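Local coordinates for aspartate-semialdehyde dehydrogenase (Vibrio cholerae, PDB 2QZ9), which catalyses the NADPH-dependent reductive dephosphorylation of L-aspartyl-4-phosphate to L-aspartate-semialdehyde, a step shared by the lysine and methionine biosynthetic pathways, at the interface of chains A and B. Sequence-based numbering; all coordinates share one arbitrary frame. Chains: chain A/B, Aspartate-semialdehyde dehydrogenase.

Contact 1: the interface of chains A and B. Residues chain A 151, 153, 249, 251, 300, 302-303; chain B 151, 153, 232, 251.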
# COMPACT_ATOMS: atom_id res chain seq x y z
N ARG A 151 -17.69 -10.37 1.98
CA ARG A 151 -16.30 -10.49 1.53
C ARG A 151 -15.47 -9.22 1.81
O ARG A 151 -15.95 -8.09 1.57
CB ARG A 151 -16.28 -10.87 0.05
CG ARG A 151 -14.93 -10.96 -0.62
CD ARG A 151 -15.01 -11.82 -1.87
NE ARG A 151 -13.71 -11.94 -2.52
CZ ARG A 151 -13.34 -11.26 -3.60
NH1 ARG A 151 -14.18 -10.40 -4.17
NH2 ARG A 151 -12.12 -11.44 -4.12
N ASN A 153 -11.79 -7.52 0.76
CA ASN A 153 -10.48 -7.32 0.14
C ASN A 153 -9.72 -6.26 0.94
O ASN A 153 -10.22 -5.17 1.15
CB ASN A 153 -10.61 -6.85 -1.31
CG ASN A 153 -10.86 -8.00 -2.27
OD1 ASN A 153 -11.96 -8.13 -2.83
ND2 ASN A 153 -9.87 -8.83 -2.48
N HIS A 249 -11.77 -2.82 1.17
CA HIS A 249 -12.82 -2.80 0.15
C HIS A 249 -13.82 -3.93 0.49
O HIS A 249 -13.55 -5.12 0.25
CB HIS A 249 -12.22 -3.05 -1.25
CG HIS A 249 -11.26 -1.99 -1.73
ND1 HIS A 249 -10.65 -2.05 -2.97
CD2 HIS A 249 -10.81 -0.85 -1.15
CE1 HIS A 249 -9.88 -1.00 -3.13
NE2 HIS A 249 -9.95 -0.25 -2.04
N GLU A 251 -17.65 -5.96 0.68
CA GLU A 251 -18.90 -6.25 0.03
C GLU A 251 -19.88 -6.61 1.13
O GLU A 251 -19.68 -7.59 1.85
CB GLU A 251 -18.75 -7.39 -0.96
CG GLU A 251 -17.74 -7.09 -2.08
CD GLU A 251 -17.20 -8.34 -2.75
OE1 GLU A 251 -17.94 -9.34 -2.86
OE2 GLU A 251 -16.02 -8.32 -3.16
N ASP A 300 -18.49 1.78 -3.27
CA ASP A 300 -17.76 1.03 -4.28
C ASP A 300 -18.55 1.14 -5.58
O ASP A 300 -19.71 0.71 -5.66
CB ASP A 300 -17.66 -0.41 -3.81
CG ASP A 300 -16.92 -1.31 -4.76
OD1 ASP A 300 -16.49 -0.89 -5.85
OD2 ASP A 300 -16.75 -2.49 -4.38
N SER A 302 -17.81 -0.37 -8.26
CA SER A 302 -17.58 -1.61 -9.02
C SER A 302 -18.51 -2.75 -8.62
O SER A 302 -18.41 -3.85 -9.15
CB SER A 302 -16.14 -2.08 -8.84
OG SER A 302 -15.97 -2.72 -7.59
N HIS A 303 -19.40 -2.50 -7.66
CA HIS A 303 -20.18 -3.56 -7.02
C HIS A 303 -21.50 -3.01 -6.51
O HIS A 303 -21.55 -1.90 -6.01
CB HIS A 303 -19.39 -4.15 -5.85
CG HIS A 303 -19.91 -5.48 -5.38
ND1 HIS A 303 -21.00 -5.60 -4.54
CD2 HIS A 303 -19.49 -6.74 -5.63
CE1 HIS A 303 -21.23 -6.88 -4.30
NE2 HIS A 303 -20.32 -7.59 -4.94
N ARG B 151 -14.20 -8.36 -12.47
CA ARG B 151 -13.96 -7.30 -11.48
C ARG B 151 -12.49 -7.27 -11.02
O ARG B 151 -11.86 -8.31 -10.85
CB ARG B 151 -14.93 -7.45 -10.30
CG ARG B 151 -14.86 -6.38 -9.20
CD ARG B 151 -16.09 -6.49 -8.29
NE ARG B 151 -16.06 -5.57 -7.15
CZ ARG B 151 -15.76 -5.91 -5.90
NH1 ARG B 151 -15.46 -7.17 -5.59
NH2 ARG B 151 -15.77 -5.00 -4.94
N ASN B 153 -10.13 -5.55 -7.92
CA ASN B 153 -9.77 -4.70 -6.79
C ASN B 153 -8.27 -4.41 -6.87
O ASN B 153 -7.46 -5.32 -7.03
CB ASN B 153 -10.11 -5.36 -5.44
CG ASN B 153 -11.56 -5.21 -5.06
OD1 ASN B 153 -12.36 -6.14 -5.24
ND2 ASN B 153 -11.93 -4.04 -4.54
N ASN B 232 -12.07 -1.28 -9.05
CA ASN B 232 -12.20 -0.65 -7.72
C ASN B 232 -10.83 -0.31 -7.12
O ASN B 232 -10.20 -1.15 -6.48
CB ASN B 232 -13.00 -1.56 -6.78
CG ASN B 232 -13.32 -0.91 -5.44
OD1 ASN B 232 -13.59 -1.60 -4.45
ND2 ASN B 232 -13.32 0.40 -5.41
N GLU B 251 -11.22 -10.89 -10.17
CA GLU B 251 -12.24 -11.91 -10.31
C GLU B 251 -12.43 -12.21 -11.80
O GLU B 251 -12.75 -11.32 -12.57
CB GLU B 251 -13.55 -11.43 -9.68
CG GLU B 251 -13.41 -11.06 -8.21
CD GLU B 251 -14.56 -10.25 -7.71
OE1 GLU B 251 -15.69 -10.42 -8.22
OE2 GLU B 251 -14.34 -9.44 -6.78
O HOH W 1 -14.37 -6.28 -2.47
O HOH W 2 -11.45 -8.92 -6.09
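B:Arg151 reaches across the homodimer interface and is bound through all three nitrogens of its guanidinium. NE gives a fairly straight bond to the A:Ser302 hydroxyl OG (2.9 Å, 158° at H). NH2 meets the syn lone pair of A:Asp300 OD2 at 2.7 Å. NH1 bridges to A:Glu251 OE2 at 2.7 Å, approaching from above that carboxylate plane. CG anti to the backbone N (chi1 -177°) and a chain extended to NE carry the group this far. A:His303 lays CD2 over the centre of the guanidinium face opposite B:Asn153 OD1. The two-fold related salt bridge joins A:Arg151 NH1 to B:Glu251 OE2 at 2.8 Å, also tip to tip, the guanidinium and carboxylate planes 78° apart. B:Glu251 OE2 also takes B:Arg151 NH1 on its syn side, so this oxygen ties both arginines together. The flanking arginines probably offset the repulsion between the two Glu251 OE2 atoms, 4.1 Å apart. Beside this cluster, the amide B:Asn153 ND2 donates to A:His249 ND1 (2.8 Å), nearly in the ring plane.

In the second shell, A:Ser302 OG and N both donate to A:Asp300 OD1, which probably helps hold carboxylate and hydroxyl in place. Water 1 links A:Glu251 OE2 to B:Arg151 NH2; water 2 links A:Arg151 NH2 to B:Glu251 OE2. Arg151 and Asn153 lie on strand 151-158, His249 and Glu251 on strand 244-252, all within the dimerisation domain, with A:Asp300, A:Ser302 and A:His303 in the loop after strand 292-299.

Contact 2: the interface of chains A and B. Residues chain A 277, 279-281, 296; chain B 190, 198-200, 204.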
# COMPACT_ATOMS: atom_id res chain seq x y z
N ALA A 277 -12.06 15.67 1.91
CA ALA A 277 -10.66 15.63 1.46
C ALA A 277 -9.69 15.45 2.62
O ALA A 277 -8.47 15.50 2.44
CB ALA A 277 -10.31 16.89 0.67
N PHE A 279 -8.18 12.91 5.66
CA PHE A 279 -8.00 11.47 5.90
C PHE A 279 -6.86 11.30 6.89
O PHE A 279 -5.97 12.14 6.93
CB PHE A 279 -7.69 10.72 4.59
CG PHE A 279 -6.69 11.43 3.73
CD1 PHE A 279 -5.33 11.24 3.92
CD2 PHE A 279 -7.12 12.31 2.73
CE1 PHE A 279 -4.39 11.91 3.13
CE2 PHE A 279 -6.19 12.99 1.94
CZ PHE A 279 -4.83 12.79 2.14
N PRO A 280 -6.88 10.20 7.68
CA PRO A 280 -5.74 9.99 8.57
C PRO A 280 -4.52 9.40 7.87
O PRO A 280 -4.64 8.62 6.90
CB PRO A 280 -6.30 9.01 9.62
CG PRO A 280 -7.33 8.21 8.87
CD PRO A 280 -7.91 9.15 7.83
N THR A 281 -3.34 9.78 8.36
CA THR A 281 -2.10 9.12 7.97
C THR A 281 -1.34 8.69 9.21
O THR A 281 -1.49 9.26 10.29
CB THR A 281 -1.19 10.02 7.12
OG1 THR A 281 -0.78 11.15 7.91
CG2 THR A 281 -1.90 10.48 5.83
N ARG A 296 -11.59 8.20 3.70
CA ARG A 296 -11.81 7.72 2.34
C ARG A 296 -13.06 6.85 2.19
O ARG A 296 -13.19 6.07 1.24
CB ARG A 296 -10.57 6.98 1.79
CG ARG A 296 -9.24 7.79 1.74
CD ARG A 296 -9.26 8.98 0.74
NE ARG A 296 -10.05 8.68 -0.46
CZ ARG A 296 -9.60 8.03 -1.53
NH1 ARG A 296 -8.35 7.59 -1.60
NH2 ARG A 296 -10.41 7.81 -2.55
N SER B 190 -0.13 16.76 -0.03
CA SER B 190 -1.15 17.23 0.91
C SER B 190 -0.74 17.03 2.37
O SER B 190 -1.30 17.66 3.27
CB SER B 190 -2.47 16.52 0.63
OG SER B 190 -2.30 15.12 0.57
N ILE B 198 0.20 8.24 2.00
CA ILE B 198 -0.88 9.20 1.77
C ILE B 198 -1.89 8.60 0.77
O ILE B 198 -1.58 8.50 -0.42
CB ILE B 198 -0.33 10.56 1.22
CG1 ILE B 198 0.89 11.03 2.03
CG2 ILE B 198 -1.45 11.60 1.20
CD1 ILE B 198 1.58 12.30 1.49
N PRO B 199 -3.09 8.21 1.26
CA PRO B 199 -4.12 7.58 0.42
C PRO B 199 -4.81 8.61 -0.48
O PRO B 199 -6.06 8.64 -0.55
CB PRO B 199 -5.11 7.04 1.44
CG PRO B 199 -5.02 8.02 2.57
CD PRO B 199 -3.56 8.37 2.65
N GLN B 200 -4.02 9.45 -1.13
CA GLN B 200 -4.57 10.44 -2.05
C GLN B 200 -3.56 10.81 -3.14
O GLN B 200 -2.45 11.27 -2.85
CB GLN B 200 -5.09 11.68 -1.31
CG GLN B 200 -5.59 12.83 -2.22
CD GLN B 200 -4.60 13.96 -2.27
OE1 GLN B 200 -4.34 14.60 -1.24
NE2 GLN B 200 -4.01 14.19 -3.44
N PHE B 204 -9.86 14.98 -5.45
CA PHE B 204 -11.07 14.21 -5.12
C PHE B 204 -12.23 14.48 -6.06
O PHE B 204 -12.54 15.64 -6.35
CB PHE B 204 -11.53 14.50 -3.69
CG PHE B 204 -10.69 13.82 -2.64
CD1 PHE B 204 -9.64 14.50 -2.02
CD2 PHE B 204 -10.94 12.49 -2.29
CE1 PHE B 204 -8.86 13.86 -1.06
CE2 PHE B 204 -10.16 11.86 -1.34
CZ PHE B 204 -9.12 12.54 -0.72
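This is a largely apolar part of the homodimer interface, in which loop residues of chain B close around a phenylalanine of chain A and help hold the dimerisation domains together. The evidence for its apolar character is the run of carbon contacts about A:Phe279, which has 64 Å² of surface hidden by the partner. Its ring touches three consecutive residues. CD1 meets B:Pro199 CG at 3.5 Å. CE1 meets the B:Ile198 methyl CG2 at the same separation, and CZ meets B:Gln200 CB at 3.6 Å. The ring is put there by a chi1 of 44°, which sets CG between the backbone N and the carbonyl carbon. B:Gln200 crosses it at about a right angle, and its amide OE1 accepts a 2.8 Å hydrogen bond from B:Ser190 OG, a tie within chain B that probably steadies the glutamine.

The B:Phe204 ring turns its edge to both A:Phe279 CE2 and A:Arg296 CD, which approach in its plane, while its CE1 packs on A:Ala277 CA at 3.6 Å. The guanidinium of A:Arg296 stands 78° from the phenyl plane, so the two groups do not stack face to face. With bends at chi2 and chi3, the chain brings the terminal nitrogen A:Arg296 NH1 to the backbone carbonyl B:Pro199 O, to which it donates at 2.7 Å, tilted 32° from the carbonyl plane.

The C-alpha centres of contact 1 and contact 2 lie about 20 Å apart on one two-fold symmetric interface, and each has a twin with the chains exchanged. They share no residue, but strand 292-299 connects them in chain A: Arg296 on it serves contact 2, and the loop that follows it supplies contact 1. The dimer thus combines a charged, hydrogen-bonded patch with an apolar one. The centre of contact 2 is about 13 Å from A:His244, against about 21 Å for contact 1; A:Cys131 is about 20 and 22 Å away, respectively. The structure alone does not show coupling between interface and catalysis.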